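Long-range contacts in mandelate racemase/muconate lactonizing enzyme, C-terminal domain protein (Paracoccus denitrificans, PDB 3N4E), which probably acts as a magnesium-dependent hydro-lyase of the enolase superfamily, binding a divalent metal at the mouth of a beta/alpha barrel: residues 160-165 with 195-200; 221-226 with 244-249; 267-272 with 294-299. All coordinates share one frame; numbering follows the deposited sequence.

Contact 1 of 3, residues 160-165 with 195-200. With CA (calcium ion), chain C.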
loop_
_atom_site.group_PDB
_atom_site.type_symbol
_atom_site.label_atom_id
_atom_site.label_comp_id
_atom_site.label_asym_id
_atom_site.label_seq_id
_atom_site.Cartn_x
_atom_site.Cartn_y
_atom_site.Cartn_z
ATOM N N LYS A 160 15.261 -21.323 25.618
ATOM C CA LYS A 160 14.319 -21.538 24.523
ATOM C C LYS A 160 13.912 -23.017 24.456
ATOM O O LYS A 160 14.753 -23.901 24.322
ATOM C CB LYS A 160 14.917 -21.082 23.193
ATOM C CG LYS A 160 13.992 -21.274 21.992
ATOM C CD LYS A 160 14.588 -20.728 20.717
ATOM C CE LYS A 160 15.534 -21.718 20.048
ATOM N NZ LYS A 160 16.374 -21.025 19.017
ATOM N N ILE A 161 12.616 -23.276 24.572
ATOM C CA ILE A 161 12.089 -24.630 24.457
ATOM C C ILE A 161 11.550 -24.811 23.052
ATOM O O ILE A 161 10.729 -24.013 22.589
ATOM C CB ILE A 161 11.035 -24.935 25.566
ATOM C CG1 ILE A 161 9.905 -23.893 25.570
ATOM C CG2 ILE A 161 11.719 -24.965 26.964
ATOM C CD1 ILE A 161 8.809 -24.169 26.610
ATOM N N ARG A 162 12.045 -25.833 22.361
ATOM C CA ARG A 162 11.693 -26.081 20.971
ATOM C C ARG A 162 10.843 -27.331 20.877
ATOM O O ARG A 162 10.952 -28.225 21.709
ATOM C CB ARG A 162 12.942 -26.251 20.088
ATOM C CG ARG A 162 14.140 -25.330 20.405
ATOM C CD ARG A 162 15.188 -25.393 19.299
ATOM N NE ARG A 162 15.444 -26.780 18.938
ATOM C CZ ARG A 162 16.382 -27.551 19.485
ATOM N NH1 ARG A 162 17.201 -27.047 20.408
ATOM N NH2 ARG A 162 16.507 -28.826 19.103
ATOM N N TRP A 163 10.009 -27.403 19.846
ATOM C CA TRP A 163 9.055 -28.498 19.720
ATOM C C TRP A 163 9.521 -29.662 18.856
ATOM O O TRP A 163 9.311 -30.801 19.244
ATOM C CB TRP A 163 7.669 -27.981 19.272
ATOM C CG TRP A 163 6.685 -27.951 20.395
ATOM C CD1 TRP A 163 5.479 -28.571 20.432
ATOM C CD2 TRP A 163 6.853 -27.310 21.673
ATOM N NE1 TRP A 163 4.864 -28.339 21.641
ATOM C CE2 TRP A 163 5.686 -27.570 22.425
ATOM C CE3 TRP A 163 7.875 -26.536 22.251
ATOM C CZ2 TRP A 163 5.498 -27.080 23.735
ATOM C CZ3 TRP A 163 7.694 -26.045 23.551
ATOM C CH2 TRP A 163 6.507 -26.327 24.278
ATOM N N ASP A 164 10.138 -29.378 17.706
ATOM C CA ASP A 164 10.635 -30.408 16.771
ATOM C C ASP A 164 9.532 -31.395 16.372
ATOM O O ASP A 164 9.740 -32.611 16.361
ATOM C CB ASP A 164 11.864 -31.155 17.336
ATOM C CG ASP A 164 13.052 -30.226 17.618
ATOM O OD1 ASP A 164 13.559 -29.549 16.693
ATOM O OD2 ASP A 164 13.502 -30.174 18.779
ATOM N N GLY A 165 8.349 -30.859 16.082
ATOM C CA GLY A 165 7.192 -31.661 15.691
ATOM C C GLY A 165 7.270 -32.120 14.238
ATOM O O GLY A 165 8.265 -31.864 13.538
ATOM N N GLY A 195 12.050 -18.213 25.455
ATOM C CA GLY A 195 11.604 -18.255 24.085
ATOM C C GLY A 195 10.933 -19.589 23.816
ATOM O O GLY A 195 11.168 -20.595 24.531
ATOM N N PHE A 196 10.104 -19.585 22.776
ATOM C CA PHE A 196 9.265 -20.701 22.419
ATOM C C PHE A 196 9.453 -20.912 20.930
ATOM O O PHE A 196 9.222 -20.004 20.124
ATOM C CB PHE A 196 7.803 -20.395 22.754
ATOM C CG PHE A 196 6.857 -21.538 22.483
ATOM C CD1 PHE A 196 6.474 -21.864 21.173
ATOM C CD2 PHE A 196 6.327 -22.288 23.543
ATOM C CE1 PHE A 196 5.595 -22.929 20.927
ATOM C CE2 PHE A 196 5.440 -23.342 23.306
ATOM C CZ PHE A 196 5.074 -23.664 22.000
ATOM N N ASP A 197 9.903 -22.108 20.574
ATOM C CA ASP A 197 10.219 -22.415 19.198
ATOM C C ASP A 197 9.207 -23.432 18.698
ATOM O O ASP A 197 9.271 -24.613 19.036
ATOM C CB ASP A 197 11.655 -22.935 19.061
ATOM C CG ASP A 197 12.069 -23.146 17.602
ATOM O OD1 ASP A 197 11.209 -23.121 16.691
ATOM O OD2 ASP A 197 13.272 -23.359 17.359
ATOM N N ALA A 198 8.264 -22.949 17.900
ATOM C CA ALA A 198 7.177 -23.780 17.388
ATOM C C ALA A 198 7.647 -24.745 16.306
ATOM O O ALA A 198 6.914 -25.671 15.956
ATOM C CB ALA A 198 6.039 -22.898 16.859
ATOM N N ASN A 199 8.853 -24.517 15.768
ATOM C CA ASN A 199 9.388 -25.321 14.652
ATOM C C ASN A 199 8.365 -25.569 13.561
ATOM O O ASN A 199 8.110 -26.725 13.205
ATOM C CB ASN A 199 9.893 -26.680 15.138
ATOM C CG ASN A 199 11.176 -26.581 15.939
ATOM O OD1 ASN A 199 11.179 -26.874 17.136
ATOM N ND2 ASN A 199 12.271 -26.168 15.286
ATOM N N ASN A 200 7.754 -24.484 13.084
ATOM C CA ASN A 200 6.781 -24.517 12.001
ATOM C C ASN A 200 5.438 -25.215 12.307
ATOM O O ASN A 200 4.754 -25.670 11.391
ATOM C CB ASN A 200 7.429 -25.106 10.734
ATOM C CG ASN A 200 8.822 -24.557 10.475
ATOM O OD1 ASN A 200 9.804 -25.248 10.712
ATOM N ND2 ASN A 200 8.915 -23.315 10.000
HETATM CA CA CA C . 14.750 -23.161 15.702
HETATM O O HOH W 1 17.046 -23.666 16.953
HETATM O O HOH W 2 9.198 -29.426 13.350
HETATM O O HOH W 3 6.750 -28.338 15.956
HETATM O O HOH W 4 12.835 -22.817 14.506
HETATM O O HOH W 5 15.740 -25.778 15.504
#
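N199 OD1 reaches across to two successive backbone amides, taking the N-H of D164 at 2.8 Å and, through a weak and more bent bond, that of W163. The D164 donor stands above the plane of the N199 amide, so OD1 serves the turn after strand 160-162 without lining up with it. W163 N also approaches D197 O nearly in line with that carbonyl, though its N-H is bent away, being shared with N199 OD1. One side chain and one carbonyl thus help hold the chain just after R162, the last residue of the strand.

On the side of the sheet that carries K160, R162 and D197, D197 OD2 binds the calcium ion at 2.2 Å. CG lies anti to the backbone N (chi1 -175°), which sends the carboxylate out beside the R162 side chain; R162 CD touches D197 OD2 at 3.4 Å. The other oxygen, OD1, accepts from N199 N at 2.9 Å, forming an Asx turn, and also accepts a hydrogen bond from a metal-bound water. K160 NZ, 4.2 Å from D197 OD2, is held by Y129, E223 and E324, while the R162 guanidinium pairs with D327 and more weakly with D164.

On the other side F196 lies over one face of the W163 indole, displaced toward its rim, with CE2 3.3 Å from W163 CH2 and the ring planes 34° apart. W163 NE1 bonds to D177 of helix 174-188. Were W163 an alanine, F196 would be likely to lose the indole over its ring, and D177 its N-H partner.

Strands 160-162 and 195-197 run parallel at 16°, in register from K160-G195 to R162-D197. With helix 174-188 they make a right-handed beta-alpha-beta crossover of the enolase-superfamily barrel, D197 supplying a metal ligand at the strand's C-terminal end.

Contact 2 of 3, residues 221-226 with 244-249. With CA (calcium ion), chain C.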
loop_
_atom_site.group_PDB
_atom_site.type_symbol
_atom_site.label_atom_id
_atom_site.label_comp_id
_atom_site.label_asym_id
_atom_site.label_seq_id
_atom_site.Cartn_x
_atom_site.Cartn_y
_atom_site.Cartn_z
ATOM N N TRP A 221 10.402 -14.232 22.968
ATOM C CA TRP A 221 10.240 -14.414 21.521
ATOM C C TRP A 221 9.584 -15.727 21.134
ATOM O O TRP A 221 9.523 -16.660 21.930
ATOM C CB TRP A 221 11.551 -14.193 20.766
ATOM C CG TRP A 221 12.531 -15.342 20.741
ATOM C CD1 TRP A 221 12.692 -16.245 19.739
ATOM C CD2 TRP A 221 13.508 -15.672 21.738
ATOM N NE1 TRP A 221 13.705 -17.120 20.037
ATOM C CE2 TRP A 221 14.222 -16.794 21.265
ATOM C CE3 TRP A 221 13.849 -15.128 22.988
ATOM C CZ2 TRP A 221 15.264 -17.385 21.992
ATOM C CZ3 TRP A 221 14.892 -15.711 23.708
ATOM C CH2 TRP A 221 15.581 -16.831 23.207
ATOM N N PHE A 222 9.087 -15.761 19.901
ATOM C CA PHE A 222 8.254 -16.827 19.368
ATOM C C PHE A 222 8.866 -17.197 18.022
ATOM O O PHE A 222 8.792 -16.421 17.060
ATOM C CB PHE A 222 6.826 -16.287 19.203
ATOM C CG PHE A 222 5.784 -17.323 18.824
ATOM C CD1 PHE A 222 6.031 -18.689 18.930
ATOM C CD2 PHE A 222 4.527 -16.907 18.381
ATOM C CE1 PHE A 222 5.054 -19.616 18.594
ATOM C CE2 PHE A 222 3.531 -17.832 18.042
ATOM C CZ PHE A 222 3.797 -19.195 18.156
ATOM N N GLU A 223 9.494 -18.371 17.968
ATOM C CA GLU A 223 10.359 -18.735 16.856
ATOM C C GLU A 223 9.641 -19.654 15.869
ATOM O O GLU A 223 9.001 -20.630 16.262
ATOM C CB GLU A 223 11.655 -19.361 17.393
ATOM C CG GLU A 223 12.707 -19.761 16.350
ATOM C CD GLU A 223 14.092 -20.047 16.958
ATOM O OE1 GLU A 223 14.574 -19.257 17.808
ATOM O OE2 GLU A 223 14.714 -21.078 16.577
ATOM N N GLU A 224 9.746 -19.310 14.586
ATOM C CA GLU A 224 9.115 -20.051 13.484
ATOM C C GLU A 224 7.681 -20.526 13.787
ATOM O O GLU A 224 7.407 -21.727 13.815
ATOM C CB GLU A 224 10.011 -21.221 13.031
ATOM C CG GLU A 224 11.295 -20.777 12.310
ATOM C CD GLU A 224 11.871 -21.857 11.400
ATOM O OE1 GLU A 224 12.371 -22.881 11.915
ATOM O OE2 GLU A 224 11.843 -21.671 10.161
ATOM N N PRO A 225 6.755 -19.584 14.016
ATOM C CA PRO A 225 5.411 -20.044 14.350
ATOM C C PRO A 225 4.752 -20.851 13.243
ATOM O O PRO A 225 4.030 -21.789 13.552
ATOM C CB PRO A 225 4.639 -18.750 14.614
ATOM C CG PRO A 225 5.471 -17.674 14.026
ATOM C CD PRO A 225 6.881 -18.122 14.124
ATOM N N VAL A 226 5.006 -20.489 11.981
ATOM C CA VAL A 226 4.374 -21.126 10.806
ATOM C C VAL A 226 5.405 -21.841 9.883
ATOM O O VAL A 226 6.605 -21.792 10.134
ATOM C CB VAL A 226 3.517 -20.094 9.984
ATOM C CG1 VAL A 226 2.345 -19.549 10.809
ATOM C CG2 VAL A 226 4.382 -18.953 9.433
ATOM N N THR A 244 7.912 -10.981 20.194
ATOM C CA THR A 244 8.791 -10.902 19.038
ATOM C C THR A 244 8.827 -12.232 18.271
ATOM O O THR A 244 9.278 -13.251 18.787
ATOM C CB THR A 244 10.214 -10.449 19.441
ATOM O OG1 THR A 244 10.138 -9.233 20.192
ATOM C CG2 THR A 244 11.056 -10.196 18.194
ATOM N N VAL A 245 8.327 -12.216 17.042
ATOM C CA VAL A 245 8.360 -13.395 16.202
ATOM C C VAL A 245 9.728 -13.432 15.513
ATOM O O VAL A 245 10.165 -12.423 14.952
ATOM C CB VAL A 245 7.182 -13.381 15.179
ATOM C CG1 VAL A 245 7.390 -14.367 14.021
ATOM C CG2 VAL A 245 5.863 -13.653 15.876
ATOM N N SER A 246 10.401 -14.580 15.572
ATOM C CA SER A 246 11.705 -14.740 14.910
ATOM C C SER A 246 11.724 -15.868 13.871
ATOM O O SER A 246 11.033 -16.881 14.015
ATOM C CB SER A 246 12.808 -14.964 15.940
ATOM O OG SER A 246 12.757 -16.274 16.487
ATOM N N ALA A 247 12.513 -15.683 12.825
ATOM C CA ALA A 247 12.630 -16.670 11.739
ATOM C C ALA A 247 13.952 -16.401 11.064
ATOM O O ALA A 247 14.620 -15.423 11.392
ATOM C CB ALA A 247 11.480 -16.515 10.722
ATOM N N GLY A 248 14.320 -17.250 10.114
ATOM C CA GLY A 248 15.519 -17.018 9.321
ATOM C C GLY A 248 16.481 -18.192 9.261
ATOM O O GLY A 248 17.385 -18.210 8.422
ATOM N N GLU A 249 16.298 -19.166 10.149
ATOM C CA GLU A 249 17.184 -20.322 10.176
ATOM C C GLU A 249 17.081 -21.122 8.890
ATOM O O GLU A 249 18.049 -21.748 8.490
ATOM C CB GLU A 249 16.973 -21.196 11.421
ATOM C CG GLU A 249 15.668 -21.990 11.492
ATOM C CD GLU A 249 15.474 -22.648 12.850
ATOM O OE1 GLU A 249 15.499 -23.901 12.942
ATOM O OE2 GLU A 249 15.319 -21.921 13.849
HETATM CA CA CA C . 14.750 -23.161 15.702
HETATM O O HOH W 6 13.393 -19.606 8.932
HETATM O O HOH W 4 12.835 -22.817 14.506
HETATM O O HOH W 5 15.740 -25.778 15.504
HETATM O O HOH W 1 17.046 -23.666 16.953
#
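E223 and E249 meet at the calcium ion with their side chains crossing at about a right angle and their carboxylate planes 71° apart. Each gives its OE2 to the metal at 2.3 Å, which brings E223 OE2 within 2.9 Å of E249 OE2; the shared cation explains how two acceptors can come so near. E223 gets there as an extended chain, CG anti to the backbone N (chi1 -178°), and its other oxygen is held from the side: W221 NE1 donates to E223 OE1 at 3.2 Å, close to the indole plane and nearly straight. K160 and Q269 bind the same oxygen, which probably fixes the rotation of the carboxylate.

E224 comes to E249 differently. Their carboxylate planes lie only 26° apart, and E224 OE1 rests 3.2 Å from E249 CD. E224 OE1 also accepts from a water bound to the metal, its OE2 is taken by Q250, and E249 OE1 pairs with K84 of a neighbouring subunit.

Beneath these acids the strands pair in parallel, 221-223 with 244-246, and E224 N closes the ladder on S246 O at 2.8 Å. S246 OG sits beside W221 CD1 at 3.3 Å and is hydrogen-bonded to Q269. On the opposite side of the sheet V245 CG1 packs against P225.

Three carboxylates gathered so tightly would probably repel one another without the cation, its waters and the lysines; the cluster is consistent with a site built for a divalent metal, magnesium in the family and calcium here.

Contact 3 of 3, residues 267-272 with 294-299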
loop_
_atom_site.group_PDB
_atom_site.type_symbol
_atom_site.label_atom_id
_atom_site.label_comp_id
_atom_site.label_asym_id
_atom_site.label_seq_id
_atom_site.Cartn_x
_atom_site.Cartn_y
_atom_site.Cartn_z
HETATM N N MSE A 267 13.152 -9.988 13.849
HETATM C CA MSE A 267 14.217 -10.759 14.480
HETATM C C MSE A 267 14.639 -11.893 13.534
HETATM O O MSE A 267 13.875 -12.817 13.271
HETATM C CB MSE A 267 13.752 -11.309 15.834
HETATM C CG MSE A 267 14.819 -12.052 16.599
HETATM SE SE MSE A 267 14.316 -12.531 18.457
HETATM C CE MSE A 267 15.220 -14.271 18.518
ATOM N N VAL A 268 15.855 -11.816 13.015
ATOM C CA VAL A 268 16.267 -12.754 11.973
ATOM C C VAL A 268 17.428 -13.624 12.449
ATOM O O VAL A 268 18.314 -13.159 13.183
ATOM C CB VAL A 268 16.576 -12.053 10.618
ATOM C CG1 VAL A 268 15.331 -11.325 10.084
ATOM C CG2 VAL A 268 17.739 -11.079 10.742
ATOM N N GLN A 269 17.401 -14.889 12.021
ATOM C CA GLN A 269 18.242 -15.934 12.582
ATOM C C GLN A 269 18.949 -16.814 11.533
ATOM O O GLN A 269 18.907 -18.054 11.627
ATOM C CB GLN A 269 17.374 -16.818 13.487
ATOM C CG GLN A 269 16.436 -16.036 14.409
ATOM C CD GLN A 269 15.688 -16.937 15.347
ATOM O OE1 GLN A 269 14.675 -17.527 14.984
ATOM N NE2 GLN A 269 16.198 -17.073 16.561
ATOM N N PRO A 270 19.615 -16.202 10.537
ATOM C CA PRO A 270 20.342 -17.084 9.613
ATOM C C PRO A 270 21.468 -17.835 10.344
ATOM O O PRO A 270 21.895 -17.408 11.411
ATOM C CB PRO A 270 20.911 -16.121 8.581
ATOM C CG PRO A 270 21.039 -14.800 9.331
ATOM C CD PRO A 270 19.886 -14.772 10.284
ATOM N N ASP A 271 21.917 -18.949 9.780
ATOM C CA ASP A 271 22.895 -19.811 10.426
ATOM C C ASP A 271 24.157 -19.868 9.583
ATOM O O ASP A 271 24.114 -20.216 8.402
ATOM C CB ASP A 271 22.291 -21.215 10.613
ATOM C CG ASP A 271 23.277 -22.223 11.181
ATOM O OD1 ASP A 271 24.513 -22.105 10.976
ATOM O OD2 ASP A 271 22.793 -23.174 11.826
ATOM N N ILE A 272 25.283 -19.557 10.218
ATOM C CA ILE A 272 26.578 -19.461 9.554
ATOM C C ILE A 272 27.046 -20.735 8.811
ATOM O O ILE A 272 27.837 -20.635 7.869
ATOM C CB ILE A 272 27.663 -18.958 10.556
ATOM C CG1 ILE A 272 28.827 -18.278 9.814
ATOM C CG2 ILE A 272 28.135 -20.091 11.512
ATOM C CD1 ILE A 272 29.642 -17.347 10.692
ATOM N N GLU A 294 16.539 -7.124 14.870
ATOM C CA GLU A 294 17.435 -7.936 15.710
ATOM C C GLU A 294 18.123 -9.025 14.889
ATOM O O GLU A 294 17.529 -9.628 14.011
ATOM C CB GLU A 294 16.677 -8.568 16.898
ATOM C CG GLU A 294 16.150 -7.592 17.975
ATOM C CD GLU A 294 15.357 -8.323 19.099
ATOM O OE1 GLU A 294 15.977 -9.040 19.947
ATOM O OE2 GLU A 294 14.108 -8.179 19.153
ATOM N N PHE A 295 19.389 -9.266 15.183
ATOM C CA PHE A 295 20.183 -10.266 14.497
ATOM C C PHE A 295 20.581 -11.291 15.553
ATOM O O PHE A 295 21.319 -10.972 16.485
ATOM C CB PHE A 295 21.390 -9.589 13.859
ATOM C CG PHE A 295 22.199 -10.486 12.971
ATOM C CD1 PHE A 295 21.738 -10.847 11.708
ATOM C CD2 PHE A 295 23.442 -10.941 13.379
ATOM C CE1 PHE A 295 22.487 -11.665 10.882
ATOM C CE2 PHE A 295 24.199 -11.759 12.552
ATOM C CZ PHE A 295 23.714 -12.120 11.299
ATOM N N VAL A 296 20.048 -12.510 15.427
ATOM C CA VAL A 296 20.129 -13.527 16.483
ATOM C C VAL A 296 20.287 -14.897 15.823
ATOM O O VAL A 296 19.312 -15.661 15.705
ATOM C CB VAL A 296 18.873 -13.518 17.405
ATOM C CG1 VAL A 296 19.028 -14.535 18.529
ATOM C CG2 VAL A 296 18.599 -12.116 17.987
ATOM N N PRO A 297 21.520 -15.222 15.391
ATOM C CA PRO A 297 21.734 -16.366 14.520
ATOM C C PRO A 297 21.350 -17.696 15.147
ATOM O O PRO A 297 21.432 -17.870 16.371
ATOM C CB PRO A 297 23.246 -16.333 14.258
ATOM C CG PRO A 297 23.659 -14.958 14.573
ATOM C CD PRO A 297 22.793 -14.558 15.714
ATOM N N HIS A 298 20.941 -18.618 14.277
ATOM C CA HIS A 298 20.716 -20.007 14.637
ATOM C C HIS A 298 22.053 -20.726 14.587
ATOM O O HIS A 298 22.862 -20.476 13.685
ATOM C CB HIS A 298 19.714 -20.618 13.653
ATOM C CG HIS A 298 19.552 -22.104 13.771
ATOM N ND1 HIS A 298 20.384 -22.997 13.128
ATOM C CD2 HIS A 298 18.635 -22.850 14.426
ATOM C CE1 HIS A 298 19.999 -24.230 13.398
ATOM N NE2 HIS A 298 18.939 -24.171 14.182
ATOM N N GLN A 299 22.297 -21.586 15.569
ATOM C CA GLN A 299 23.509 -22.400 15.609
ATOM C C GLN A 299 23.327 -23.580 16.523
ATOM O O GLN A 299 22.986 -23.409 17.699
ATOM C CB GLN A 299 24.727 -21.601 16.079
ATOM C CG GLN A 299 26.029 -22.445 16.127
ATOM C CD GLN A 299 26.364 -23.006 14.765
ATOM O OE1 GLN A 299 26.589 -24.217 14.593
ATOM N NE2 GLN A 299 26.355 -22.120 13.760
HETATM O O HOH W 7 24.045 -25.000 12.930
HETATM O O HOH W 8 25.342 -19.002 13.087
#
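D271 OD2 is gripped by two donors: H298 ND1 at 2.7 Å and a water that also bonds weakly to Q299 OE1. The carboxylate oxygen lies close to the imidazole plane, at the ring's edge, and is met on its anti side, while the two planes stand 45° apart. With CG anti to the backbone N in both residues (chi1 175° in D271), the two side chains cross where the segments run on past the sheet. This His-carboxylate bond probably steadies the ring, which packs beside the calcium ligand E249. H298 N binds P270 O at 3.3 Å from above the carbonyl plane, and a second water joins I272 N to H298 O.

Upstream, V268 is paired with the other strand at both ends: its N donates to E294 O, and its O accepts from V296 N at 2.9 Å. The methyl CE of selenomethionine M267 packs on V296 CG1 at 3.8 Å, on the side shared with E294. F295 turns the other way, its CE1 3.8 Å from P270 CG. There V268 and P270 rest on helix 254-263 and F295 on helix 277-291, so these two helices back the short parallel strands 267-268 and 294-295, while helix 304-314 packs on P297 in the loop beyond them.

The contacts follow one another along the chain, each closing before the next opens, and each joins two strands of a beta-alpha-beta unit in the enolase C-terminal barrel. Contacts 1 and 2 have centres 9 Å apart and share one sheet, in which strands 194-197 and 221-223 are neighbours. Contact 3 follows round the barrel, its centre 10 Å from that of contact 2 and 15 Å from that of contact 1, which it does not touch. Contacts 1 and 2 together supply all three protein ligands of one calcium ion, D197, E223 and E249; contact 3 brings Q269 and H298 up beside them. Successive strand ends thus build one metal site.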